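Local coordinates for protein transketolase (Campylobacter jejuni, PDB 3L84) that belongs to the transketolase family of thiamine diphosphate-binding enzymes and assembles as a dimer of three-domain alpha/beta chains, at residues 16-21 / 263-268; 135-140 / 318-323; 272-275 / 280-283; 360-365 / 369-374; 419-424 / 435-440. One frame throughout, in Å; residues are numbered along the deposited sequence. Where two conformers were deposited one is given.

Contacts 4 and 5 belong to the parallel sheet of the pyrimidine binding domain; both are buried, both touch the second subunit, and Asn369 of one is hydrogen-bonded to Thr440 of the other. Contact 4 is mainly polar, built on backbone atoms, a serine and a carboxamide, while contact 5 is a leucine methyl against two phenylalanine rings. Contacts 1 and 3 lie about 10 Å apart, centre to centre: contact 1 is a buried pairing of helices 3-24 and 262-272, while contact 3 packs rings within the loop that follows helix 262-272, at the surface. Contact 2, also buried and about 46 Å from contact 1 between centres, joins two helix ends through leucines alone.

Contact 1 (16-21 / 263-268); sequences LSADMV and EVIKKA
Ile265 reaches across from helix 262-272 to Ala18 and Asp19 of helix 3-24, and every touch in this contact is made by one of its two branch ends. The apolar part is the meeting with Ala18. Ile265 CD1 stands 4.1 Å from Ala18 CB and comes closer still to the backbone, 3.8 Å from Ala18 O. With CG1 beside its backbone N (chi1 -67°) and the chain extended beyond it, the isoleucine sends CD1 straight out from its helix into the place where Ala18 offers no more than a methyl. The small partner lets the backbones come near, Ala18 CA and Ile265 CA being 7.3 Å apart.

The second kind is a carboxylate against a methyl. The other branch of Ile265, CG2, lies 3.8 Å from Asp19 OD1, an ordinary van der Waals touch at an angle between the two side chains. The polar business of Asp19 is done elsewhere: OD1 forms a salt bridge with Lys269, one turn further along the helix from Ile265, and OD2 accepts from the backbone N of Phe280. This aspartate therefore ties helix 3-24 both to helix 262-272 and to the loop that follows it, while Ile265 packs beside it.

On the solvent side of helix 262-272, Glu263 makes two long salt bridges, to Lys266 and Lys267, that stay within the helix. Turned the other way, Leu16 and Ser17 pack on Ser74 of helix 69-79, which places helix 3-24 between that helix and helix 262-272 in the thiamine diphosphate binding domain.

Contact 2 (135-140 / 318-323); sequences NLLGSD and ERLLNP
Leu320 points its CD1 methyl at a pair of consecutive leucines, Leu136 and Leu137, at the end of helix 118-137. The two approach that methyl from directions about 90° apart as seen from Leu320 CD1: Leu136 CD1 at 4.4 Å, and Leu137 CD2, also at 4.4 Å. Leu320 holds CG beside its backbone N (chi1 -69°) with an extended second torsion, which carries the isopropyl group outward from helix 314-321. Its other methyl, CD2, faces the Leu136 side, 4.7 Å from Leu136 CD1. Leu136 projects directly at the opposing segment, whereas Leu137 leaves its helix at another angle and brings only the CD2 branch round.

The contact joins the C-terminal ends of helices 118-137 and 314-321, both in the thiamine diphosphate binding domain. Gly138 ends the first with a positive phi. At the end of the second, Asn322 ND2 donates to Glu318 O at 2.9 Å, with the carbonyl met in its plane on a lone pair, and so closes the last turn with its side chain. Phe407 packs on Leu136 and Leu56 on Leu137; Leu320 lies against Glu356, which also forms a salt bridge with Arg319 and links helix 314-321 to the loop before strand 358-362.

Methyl groups at 4.4 Å meet by dispersion and the exclusion of water alone. Such a contact has no directional bond to fix its geometry, so the alignment of the two helix ends probably owes much to their other neighbours.

Contact 3 (272-275 / 280-283); sequences AGFD and FHIP
The backbone of the loop between helix 262-272 and helix 284-291 doubles back to bring Phe274 and His281 across from one another, their CA atoms 8.6 Å apart, after Gly273 with its positive phi has ended the first helix in a Schellman motif. Phe274 carries the contact. Its CG sits beside the backbone N (chi1 -84°), and the ring leans over toward the 280-283 segment, with Ala272 O in its plane at one edge.

The far corner of the ring meets the proline: Phe274 CZ is 3.8 Å from Pro283 CG, and Phe274 CE2 is nearly as close to the same atom, at 3.9 Å. Pro283 CD follows a little behind, 4.1 Å from Phe274 CE2. The two side chains cross at about a right angle, and the proline carbon comes up obliquely to the aromatic ring. Nearer the root of the ring, Phe274 CD2 lies 4.2 Å from His281 CD2. From the histidine's side this is an edge approach, close to the imidazole plane, so the two rings are not stacked. His281 has its CG opposite the backbone N (chi1 -180°), directing the imidazole at the phenylalanine.

Behind these groups stands helix 3-24, whose Phe15 meets Phe274 edge-to-face and whose Glu8 and Thr12 touch Pro283. Pro283 is itself the N-cap residue of helix 284-291. Across the loop the packing is carbon on carbon, apolar and aromatic, and in a partly exposed place it probably works by shielding the phenyl ring from water more than by any specific bond.

Contact 4 (360-365 / 369-374); sequences GGSADL and NKTELH
The carboxamide of Asn369 is the flat group at the centre, with Leu365 CB standing off its plane on one side, 3.5 Å from Asn369 ND2. Toward the same side, Ser362 OG comes to 2.7 Å from Asn369 ND2, tilted out of the amide plane. The carbonyl end, Asn369 OD1, accepts from Thr440 OG1 at the end of strand 436-440.

Ser362 has its OG opposite the backbone N (chi1 176°), which turns the hydroxyl back over the following turn. There Ser362 OG accepts from Leu365 N at 3.0 Å, the ST motif, and it also has a weak bond with Ala412 O of strand 408-414. Beside it, Thr371 OG1 packs on Ser362 CB at 3.6 Å.

These residues lie where strand 358-362 of the parallel sheet in the pyrimidine binding domain leads through this turn into the short helix 366-369, with Leu365 as its N-cap residue. The helical turn is closed by Asn369 N donating to Leu365 O at 2.8 Å, with an N-H...O angle of 166°. Between Ser362 and Leu365, Asp364 leaves the backbone pointing away from 369-374, and its carboxylate bonds Ser185, Ile186 and Glu187 of the second subunit.

Contact 5 (419-424 / 435-440); sequences EYLKPA and HFFIFT
Leu421 has its CG placed between backbone N and carbonyl carbon (chi1 58°), a cramped setting that, with a second torsion of 68°, drops the CD1 methyl toward strand 436-440, where it touches two phenylalanines. Phe439 holds its CG beside the backbone N (chi1 -62°), and its ring tip rises to meet that methyl: Leu421 CD1 to Phe439 CZ is 4.1 Å. The methyl lies near the plane of the Phe439 ring, at the edge. The same methyl, Leu421 CD1, is 4.2 Å from Phe437 CD1, and comes to that ring obliquely.

Phe437 and Phe439, two residues apart, project from the same face of the strand. The first also leans on His435, with Phe437 CZ 3.3 Å above the centre of the imidazole plane. That imidazole is held by Ser411 at NE2 and Asn399 at ND1, which fixes the surface Phe437 rests on. Phe439 meets Phe462 edge-to-face.

Pro423 breaks the bonding of helix 418-431 where it stands, and the helix is kinked there. The side turned from the strand serves the dimer: Lys422 forms salt bridges with Glu419 and Glu457 of the second subunit. Leucine and phenylalanines thus fill the space between helix and sheet in a beta-alpha-beta crossover, strand 408-414, helix 418-431 and strand 436-440, the repeating unit of parallel alpha/beta domains such as the pyrimidine binding domain of transketolases.

Contact 1 (16-21 / 263-268)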
# COMPACT_ATOMS: atom_id res chain seq x y z
N LEU A 16 10.70 -28.51 -20.01
CA LEU A 16 11.77 -27.71 -19.41
C LEU A 16 11.29 -27.10 -18.11
O LEU A 16 11.97 -27.16 -17.09
CB LEU A 16 12.28 -26.61 -20.37
CG LEU A 16 13.14 -27.03 -21.55
CD1 LEU A 16 13.57 -25.82 -22.32
CD2 LEU A 16 14.39 -27.84 -21.10
N SER A 17 10.10 -26.55 -18.11
CA SER A 17 9.54 -25.89 -16.92
C SER A 17 9.34 -26.90 -15.80
O SER A 17 9.73 -26.66 -14.65
CB SER A 17 8.20 -25.23 -17.23
OG SER A 17 8.33 -24.19 -18.21
N ALA A 18 8.73 -28.03 -16.11
CA ALA A 18 8.48 -29.05 -15.12
C ALA A 18 9.77 -29.62 -14.54
O ALA A 18 9.88 -29.82 -13.33
CB ALA A 18 7.63 -30.19 -15.74
N ASP A 19 10.72 -29.89 -15.42
CA ASP A 19 12.01 -30.43 -14.99
C ASP A 19 12.77 -29.45 -14.10
O ASP A 19 13.47 -29.86 -13.17
CB ASP A 19 12.90 -30.82 -16.18
CG ASP A 19 12.37 -32.03 -16.97
OD1 ASP A 19 11.53 -32.81 -16.45
OD2 ASP A 19 12.84 -32.26 -18.12
N MSE A 20 12.71 -28.17 -14.43
CA MSE A 20 13.36 -27.12 -13.61
C MSE A 20 12.82 -27.05 -12.20
O MSE A 20 13.52 -27.00 -11.26
CB MSE A 20 13.18 -25.74 -14.24
CG MSE A 20 13.94 -25.57 -15.46
SE MSE A 20 13.36 -24.01 -16.51
CE MSE A 20 13.66 -22.95 -15.12
N VAL A 21 11.52 -27.07 -12.10
CA VAL A 21 10.85 -27.04 -10.82
C VAL A 21 11.15 -28.31 -10.03
O VAL A 21 11.42 -28.28 -8.83
CB VAL A 21 9.32 -26.89 -11.02
CG1 VAL A 21 8.54 -27.11 -9.70
CG2 VAL A 21 9.04 -25.50 -11.58
N GLU A 263 6.79 -39.13 -10.97
CA GLU A 263 5.92 -40.07 -11.70
C GLU A 263 4.94 -39.33 -12.61
O GLU A 263 4.68 -39.77 -13.74
CB GLU A 263 5.21 -41.00 -10.72
CG GLU A 263 6.18 -42.00 -10.07
CD GLU A 263 7.01 -42.81 -11.10
OE1 GLU A 263 6.46 -43.25 -12.15
OE2 GLU A 263 8.23 -43.00 -10.86
N VAL A 264 4.43 -38.18 -12.15
CA VAL A 264 3.51 -37.38 -12.96
C VAL A 264 4.24 -36.90 -14.20
O VAL A 264 3.69 -36.93 -15.30
CB VAL A 264 2.95 -36.19 -12.16
CG1 VAL A 264 2.31 -35.15 -13.09
CG2 VAL A 264 1.94 -36.70 -11.11
N ILE A 265 5.48 -36.45 -14.02
CA ILE A 265 6.26 -35.97 -15.17
C ILE A 265 6.57 -37.10 -16.16
O ILE A 265 6.45 -36.90 -17.36
CB ILE A 265 7.56 -35.28 -14.71
CG1 ILE A 265 7.21 -33.98 -13.96
CG2 ILE A 265 8.49 -34.97 -15.92
CD1 ILE A 265 8.42 -33.36 -13.21
N LYS A 266 6.90 -38.28 -15.65
CA LYS A 266 7.15 -39.44 -16.54
C LYS A 266 5.94 -39.73 -17.40
O LYS A 266 6.06 -39.91 -18.63
CB LYS A 266 7.54 -40.69 -15.75
CG LYS A 266 8.96 -40.62 -15.21
CD LYS A 266 9.28 -41.88 -14.42
CE LYS A 266 10.64 -41.80 -13.74
NZ LYS A 266 11.08 -43.16 -13.24
N LYS A 267 4.79 -39.79 -16.77
CA LYS A 267 3.54 -40.04 -17.47
C LYS A 267 3.22 -38.96 -18.49
O LYS A 267 2.76 -39.26 -19.60
CB LYS A 267 2.38 -40.26 -16.49
CG LYS A 267 2.50 -41.54 -15.69
CD LYS A 267 1.38 -41.66 -14.70
CE LYS A 267 1.52 -42.92 -13.85
NZ LYS A 267 2.59 -42.77 -12.81
N ALA A 268 3.43 -37.69 -18.12
CA ALA A 268 3.18 -36.57 -19.02
C ALA A 268 4.06 -36.64 -20.25
O ALA A 268 3.60 -36.44 -21.37
CB ALA A 268 3.38 -35.26 -18.25

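Contact 2 (135-140 / 318-323)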
# COMPACT_ATOMS: atom_id res chain seq x y z
N ASN A 135 5.55 9.83 -29.86
CA ASN A 135 5.41 11.30 -29.94
C ASN A 135 6.75 11.98 -30.18
O ASN A 135 6.85 12.92 -30.97
CB ASN A 135 4.77 11.85 -28.66
CG ASN A 135 4.73 13.37 -28.63
OD1 ASN A 135 3.93 13.98 -29.36
ND2 ASN A 135 5.59 13.96 -27.85
N LEU A 136 7.80 11.54 -29.48
CA LEU A 136 9.10 12.17 -29.59
C LEU A 136 9.87 11.78 -30.85
O LEU A 136 10.51 12.63 -31.48
CB LEU A 136 9.93 11.79 -28.37
CG LEU A 136 9.49 12.39 -27.04
CD1 LEU A 136 10.37 11.83 -25.93
CD2 LEU A 136 9.55 13.92 -27.05
N LEU A 137 9.82 10.49 -31.21
CA LEU A 137 10.69 9.93 -32.26
C LEU A 137 9.99 9.61 -33.57
O LEU A 137 10.66 9.35 -34.58
CB LEU A 137 11.35 8.64 -31.75
CG LEU A 137 12.20 8.83 -30.51
CD1 LEU A 137 12.67 7.49 -29.94
CD2 LEU A 137 13.39 9.77 -30.77
N GLY A 138 8.66 9.62 -33.57
CA GLY A 138 7.85 9.32 -34.74
C GLY A 138 7.38 7.90 -34.83
O GLY A 138 8.03 6.97 -34.35
N SER A 139 6.24 7.70 -35.51
CA SER A 139 5.72 6.35 -35.74
C SER A 139 6.57 5.50 -36.68
O SER A 139 6.44 4.27 -36.65
CB SER A 139 4.28 6.40 -36.25
OG SER A 139 4.20 7.11 -37.45
N ASP A 140 7.46 6.12 -37.45
CA ASP A 140 8.43 5.38 -38.26
C ASP A 140 9.41 4.62 -37.36
O ASP A 140 9.94 3.57 -37.74
CB ASP A 140 9.25 6.32 -39.16
CG ASP A 140 8.45 6.90 -40.31
OD1 ASP A 140 7.43 6.29 -40.72
OD2 ASP A 140 8.87 7.96 -40.83
N GLU A 318 20.08 10.34 -29.36
CA GLU A 318 21.35 10.34 -28.64
C GLU A 318 21.33 11.16 -27.36
O GLU A 318 21.92 10.74 -26.36
CB GLU A 318 22.52 10.73 -29.57
CG GLU A 318 22.94 9.55 -30.46
CD GLU A 318 23.57 8.40 -29.62
OE1 GLU A 318 23.06 7.26 -29.64
OE2 GLU A 318 24.56 8.64 -28.90
N ARG A 319 20.65 12.31 -27.37
CA ARG A 319 20.50 13.08 -26.13
C ARG A 319 19.69 12.33 -25.10
O ARG A 319 20.00 12.39 -23.90
CB ARG A 319 19.87 14.44 -26.41
CG ARG A 319 20.74 15.37 -27.25
CD ARG A 319 20.21 16.79 -27.26
NE ARG A 319 18.88 16.92 -27.84
CZ ARG A 319 18.61 17.10 -29.13
NH1 ARG A 319 19.58 17.13 -30.04
NH2 ARG A 319 17.35 17.23 -29.54
N LEU A 320 18.64 11.64 -25.52
CA LEU A 320 17.81 10.89 -24.59
C LEU A 320 18.58 9.74 -23.95
O LEU A 320 18.39 9.41 -22.79
CB LEU A 320 16.57 10.37 -25.29
CG LEU A 320 15.55 11.39 -25.72
CD1 LEU A 320 14.59 10.77 -26.71
CD2 LEU A 320 14.81 11.98 -24.53
N LEU A 321 19.46 9.12 -24.74
CA LEU A 321 20.23 7.97 -24.26
C LEU A 321 21.44 8.42 -23.42
O LEU A 321 21.93 7.63 -22.64
CB LEU A 321 20.73 7.13 -25.44
CG LEU A 321 19.63 6.40 -26.23
CD1 LEU A 321 20.25 5.78 -27.46
CD2 LEU A 321 18.97 5.33 -25.39
N ASN A 322 21.85 9.67 -23.56
CA ASN A 322 23.07 10.20 -22.92
C ASN A 322 22.82 11.55 -22.26
O ASN A 322 23.40 12.57 -22.65
CB ASN A 322 24.13 10.36 -24.00
CG ASN A 322 24.53 9.06 -24.61
OD1 ASN A 322 25.26 8.28 -23.99
ND2 ASN A 322 24.05 8.78 -25.84
N PRO A 323 21.92 11.58 -21.27
CA PRO A 323 21.61 12.84 -20.64
C PRO A 323 22.82 13.43 -19.92
O PRO A 323 23.64 12.69 -19.34
CB PRO A 323 20.48 12.48 -19.66
CG PRO A 323 20.60 11.04 -19.45
CD PRO A 323 21.12 10.48 -20.74

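Contact 3 (272-275 / 280-283)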
# COMPACT_ATOMS: atom_id res chain seq x y z
N ALA A 272 2.99 -37.32 -24.30
CA ALA A 272 3.45 -36.35 -25.32
C ALA A 272 4.48 -36.88 -26.31
O ALA A 272 4.94 -36.12 -27.18
CB ALA A 272 4.07 -35.17 -24.60
N GLY A 273 4.87 -38.14 -26.19
CA GLY A 273 5.86 -38.71 -27.09
C GLY A 273 7.30 -38.38 -26.75
O GLY A 273 8.19 -38.57 -27.59
N PHE A 274 7.54 -37.88 -25.53
CA PHE A 274 8.89 -37.57 -25.06
C PHE A 274 9.41 -38.75 -24.26
O PHE A 274 8.63 -39.50 -23.67
CB PHE A 274 8.86 -36.33 -24.15
CG PHE A 274 8.91 -35.02 -24.88
CD1 PHE A 274 7.94 -34.65 -25.79
CD2 PHE A 274 9.94 -34.13 -24.61
CE1 PHE A 274 8.00 -33.40 -26.43
CE2 PHE A 274 10.00 -32.88 -25.23
CZ PHE A 274 9.04 -32.52 -26.15
N ASP A 275 10.72 -38.95 -24.25
CA ASP A 275 11.33 -40.02 -23.46
C ASP A 275 11.20 -39.65 -21.98
O ASP A 275 11.75 -38.65 -21.53
CB ASP A 275 12.81 -40.17 -23.83
CG ASP A 275 13.51 -41.33 -23.10
OD1 ASP A 275 12.97 -41.86 -22.09
OD2 ASP A 275 14.59 -41.74 -23.58
N PHE A 280 15.48 -32.14 -19.19
CA PHE A 280 16.04 -30.98 -19.88
C PHE A 280 16.33 -31.26 -21.36
O PHE A 280 17.40 -30.92 -21.87
CB PHE A 280 17.27 -30.46 -19.14
CG PHE A 280 16.97 -29.99 -17.75
CD1 PHE A 280 16.54 -28.68 -17.52
CD2 PHE A 280 17.06 -30.84 -16.67
CE1 PHE A 280 16.24 -28.26 -16.23
CE2 PHE A 280 16.76 -30.40 -15.39
CZ PHE A 280 16.35 -29.10 -15.17
N HIS A 281 15.37 -31.91 -22.01
CA HIS A 281 15.50 -32.32 -23.39
C HIS A 281 14.88 -31.29 -24.32
O HIS A 281 13.75 -30.85 -24.13
CB HIS A 281 14.79 -33.65 -23.61
CG HIS A 281 14.89 -34.14 -25.02
ND1 HIS A 281 16.09 -34.46 -25.60
CD2 HIS A 281 13.95 -34.29 -25.99
CE1 HIS A 281 15.89 -34.82 -26.86
NE2 HIS A 281 14.59 -34.75 -27.11
N ILE A 282 15.61 -30.95 -25.38
CA ILE A 282 15.11 -30.06 -26.42
C ILE A 282 15.18 -30.80 -27.76
O ILE A 282 16.27 -31.03 -28.31
CB ILE A 282 15.92 -28.75 -26.47
CG1 ILE A 282 15.95 -28.08 -25.08
CG2 ILE A 282 15.35 -27.85 -27.59
CD1 ILE A 282 16.87 -26.87 -24.93
N PRO A 283 14.02 -31.23 -28.29
CA PRO A 283 14.05 -31.92 -29.59
C PRO A 283 14.56 -31.04 -30.71
O PRO A 283 14.41 -29.81 -30.65
CB PRO A 283 12.59 -32.29 -29.85
CG PRO A 283 11.88 -32.07 -28.60
CD PRO A 283 12.65 -31.12 -27.77

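Contact 4 (360-365 / 369-374)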
# COMPACT_ATOMS: atom_id res chain seq x y z
N GLY A 360 6.68 13.36 -15.79
CA GLY A 360 6.03 12.69 -14.67
C GLY A 360 4.76 13.38 -14.32
O GLY A 360 4.18 14.15 -15.10
N GLY A 361 4.30 13.13 -13.11
CA GLY A 361 3.07 13.74 -12.67
C GLY A 361 2.69 13.33 -11.28
O GLY A 361 3.50 12.72 -10.55
N SER A 362 1.47 13.69 -10.93
CA SER A 362 0.92 13.50 -9.59
C SER A 362 -0.35 12.67 -9.69
O SER A 362 -1.04 12.61 -10.72
CB SER A 362 0.60 14.89 -9.01
OG SER A 362 -0.04 14.79 -7.73
N ALA A 363 -0.69 12.05 -8.56
CA ALA A 363 -1.95 11.34 -8.42
C ALA A 363 -3.06 12.29 -8.00
O ALA A 363 -3.49 12.33 -6.84
CB ALA A 363 -1.80 10.14 -7.42
N ASP A 364 -3.46 13.15 -8.93
CA ASP A 364 -4.48 14.16 -8.76
C ASP A 364 -4.16 15.18 -7.68
O ASP A 364 -5.07 15.65 -7.00
CB ASP A 364 -5.87 13.59 -8.46
CG ASP A 364 -7.00 14.62 -8.69
OD1 ASP A 364 -6.98 15.30 -9.74
OD2 ASP A 364 -7.90 14.74 -7.82
N LEU A 365 -2.90 15.48 -7.44
CA LEU A 365 -2.54 16.50 -6.43
C LEU A 365 -1.56 17.51 -6.99
O LEU A 365 -0.88 18.19 -6.20
CB LEU A 365 -1.98 15.84 -5.17
CG LEU A 365 -2.95 15.07 -4.33
CD1 LEU A 365 -2.20 14.32 -3.21
CD2 LEU A 365 -3.99 16.02 -3.72
N ASN A 369 1.13 19.43 -4.72
CA ASN A 369 2.50 18.89 -4.76
C ASN A 369 3.46 19.83 -5.49
O ASN A 369 4.66 19.61 -5.44
CB ASN A 369 2.55 17.53 -5.45
CG ASN A 369 1.79 16.41 -4.76
OD1 ASN A 369 1.56 16.43 -3.51
ND2 ASN A 369 1.43 15.44 -5.51
N LYS A 370 2.93 20.82 -6.21
CA LYS A 370 3.69 21.79 -7.00
C LYS A 370 4.49 21.15 -8.12
O LYS A 370 5.63 21.57 -8.44
CB LYS A 370 4.57 22.66 -6.11
CG LYS A 370 3.82 23.39 -5.01
CD LYS A 370 2.76 24.31 -5.54
CE LYS A 370 1.99 25.04 -4.43
NZ LYS A 370 2.58 26.39 -4.23
N THR A 371 3.88 20.18 -8.80
CA THR A 371 4.56 19.42 -9.83
C THR A 371 4.24 19.84 -11.25
O THR A 371 4.82 19.29 -12.19
CB THR A 371 4.21 17.90 -9.66
OG1 THR A 371 2.78 17.75 -9.51
CG2 THR A 371 4.89 17.37 -8.42
N GLU A 372 3.37 20.82 -11.47
CA GLU A 372 3.11 21.24 -12.85
C GLU A 372 4.39 21.69 -13.52
O GLU A 372 5.12 22.54 -13.01
CB GLU A 372 2.07 22.38 -12.88
CG GLU A 372 1.67 22.86 -14.30
CD GLU A 372 0.58 23.93 -14.28
OE1 GLU A 372 -0.02 24.21 -13.22
OE2 GLU A 372 0.37 24.55 -15.35
N LEU A 373 4.60 21.16 -14.73
CA LEU A 373 5.71 21.51 -15.58
C LEU A 373 5.14 22.57 -16.53
O LEU A 373 4.44 22.27 -17.51
CB LEU A 373 6.26 20.29 -16.30
CG LEU A 373 6.67 19.15 -15.38
CD1 LEU A 373 6.98 17.92 -16.24
CD2 LEU A 373 7.80 19.54 -14.41
N HIS A 374 5.37 23.83 -16.18
CA HIS A 374 4.66 24.95 -16.77
C HIS A 374 4.93 25.12 -18.23
O HIS A 374 6.08 25.17 -18.65
CB HIS A 374 5.04 26.23 -16.03
CG HIS A 374 4.64 26.23 -14.60
ND1 HIS A 374 3.33 26.27 -14.19
CD2 HIS A 374 5.40 26.16 -13.48
CE1 HIS A 374 3.30 26.24 -12.87
NE2 HIS A 374 4.53 26.17 -12.42

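Contact 5 (419-424 / 435-440)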
# COMPACT_ATOMS: atom_id res chain seq x y z
N GLU A 419 2.14 5.38 1.24
CA GLU A 419 1.78 4.01 1.67
C GLU A 419 0.93 3.30 0.64
O GLU A 419 0.95 2.07 0.58
CB GLU A 419 1.09 4.02 3.02
CG GLU A 419 1.98 4.62 4.09
CD GLU A 419 1.60 4.30 5.51
OE1 GLU A 419 0.39 4.13 5.80
OE2 GLU A 419 2.52 4.22 6.35
N TYR A 420 0.17 4.03 -0.17
CA TYR A 420 -0.62 3.40 -1.24
C TYR A 420 0.27 2.88 -2.34
O TYR A 420 -0.18 1.94 -3.04
CB TYR A 420 -1.63 4.39 -1.84
CG TYR A 420 -2.93 4.60 -1.08
CD1 TYR A 420 -2.97 5.19 0.16
CD2 TYR A 420 -4.15 4.28 -1.68
CE1 TYR A 420 -4.17 5.42 0.81
CE2 TYR A 420 -5.37 4.50 -1.03
CZ TYR A 420 -5.38 5.09 0.21
OH TYR A 420 -6.60 5.32 0.86
N LEU A 421 1.46 3.43 -2.54
CA LEU A 421 2.36 3.04 -3.64
C LEU A 421 3.60 2.27 -3.20
O LEU A 421 4.44 1.88 -4.05
CB LEU A 421 2.71 4.23 -4.56
CG LEU A 421 3.38 5.44 -3.90
CD1 LEU A 421 4.81 5.17 -3.40
CD2 LEU A 421 3.39 6.61 -4.90
N LYS A 422 3.78 2.04 -1.90
CA LYS A 422 4.99 1.43 -1.36
C LYS A 422 5.37 0.11 -2.04
O LYS A 422 6.54 -0.10 -2.31
CB LYS A 422 4.86 1.29 0.16
CG LYS A 422 5.98 0.52 0.88
CD LYS A 422 7.33 1.15 0.82
CE LYS A 422 8.38 0.29 1.53
NZ LYS A 422 8.67 -0.94 0.73
N PRO A 423 4.42 -0.78 -2.37
CA PRO A 423 4.87 -2.06 -2.98
C PRO A 423 5.56 -1.85 -4.31
O PRO A 423 6.50 -2.56 -4.66
CB PRO A 423 3.56 -2.85 -3.15
CG PRO A 423 2.66 -2.30 -2.14
CD PRO A 423 2.97 -0.80 -2.06
N ALA A 424 5.13 -0.86 -5.10
CA ALA A 424 5.76 -0.53 -6.37
C ALA A 424 7.05 0.23 -6.16
O ALA A 424 8.01 0.03 -6.90
CB ALA A 424 4.78 0.30 -7.25
N HIS A 435 14.06 6.37 -10.82
CA HIS A 435 12.65 6.76 -10.71
C HIS A 435 12.60 7.60 -9.44
O HIS A 435 13.12 7.19 -8.39
CB HIS A 435 11.79 5.50 -10.58
CG HIS A 435 10.32 5.72 -10.35
ND1 HIS A 435 9.44 4.65 -10.29
CD2 HIS A 435 9.56 6.82 -10.15
CE1 HIS A 435 8.21 5.10 -10.04
NE2 HIS A 435 8.26 6.42 -9.96
N PHE A 436 12.08 8.82 -9.56
CA PHE A 436 12.11 9.78 -8.45
C PHE A 436 10.73 9.94 -7.85
O PHE A 436 9.74 10.06 -8.56
CB PHE A 436 12.64 11.13 -8.98
CG PHE A 436 13.91 10.97 -9.78
CD1 PHE A 436 15.08 10.64 -9.17
CD2 PHE A 436 13.90 11.06 -11.15
CE1 PHE A 436 16.21 10.43 -9.88
CE2 PHE A 436 15.06 10.84 -11.88
CZ PHE A 436 16.19 10.49 -11.25
N PHE A 437 10.66 9.91 -6.54
CA PHE A 437 9.41 9.96 -5.79
C PHE A 437 9.32 11.28 -5.06
O PHE A 437 10.23 11.63 -4.30
CB PHE A 437 9.31 8.76 -4.81
CG PHE A 437 9.19 7.41 -5.50
CD1 PHE A 437 7.96 6.82 -5.66
CD2 PHE A 437 10.30 6.79 -6.02
CE1 PHE A 437 7.85 5.60 -6.32
CE2 PHE A 437 10.17 5.58 -6.69
CZ PHE A 437 8.96 5.02 -6.83
N ILE A 438 8.24 12.01 -5.27
CA ILE A 438 8.08 13.38 -4.77
C ILE A 438 6.96 13.31 -3.75
O ILE A 438 5.81 13.05 -4.11
CB ILE A 438 7.72 14.36 -5.92
CG1 ILE A 438 8.66 14.27 -7.13
CG2 ILE A 438 7.58 15.78 -5.39
CD1 ILE A 438 10.07 14.36 -6.85
N PHE A 439 7.29 13.54 -2.48
CA PHE A 439 6.34 13.40 -1.38
C PHE A 439 6.25 14.71 -0.63
O PHE A 439 7.13 15.00 0.18
CB PHE A 439 6.77 12.29 -0.44
CG PHE A 439 6.84 10.90 -1.04
CD1 PHE A 439 5.86 10.41 -1.88
CD2 PHE A 439 7.87 10.06 -0.70
CE1 PHE A 439 5.94 9.10 -2.36
CE2 PHE A 439 7.94 8.76 -1.18
CZ PHE A 439 7.00 8.30 -2.01
N THR A 440 5.17 15.46 -0.81
CA THR A 440 5.01 16.72 -0.12
C THR A 440 4.14 16.53 1.11
O THR A 440 3.66 15.41 1.40
CB THR A 440 4.44 17.82 -1.03
OG1 THR A 440 3.04 17.60 -1.27
CG2 THR A 440 5.19 17.89 -2.35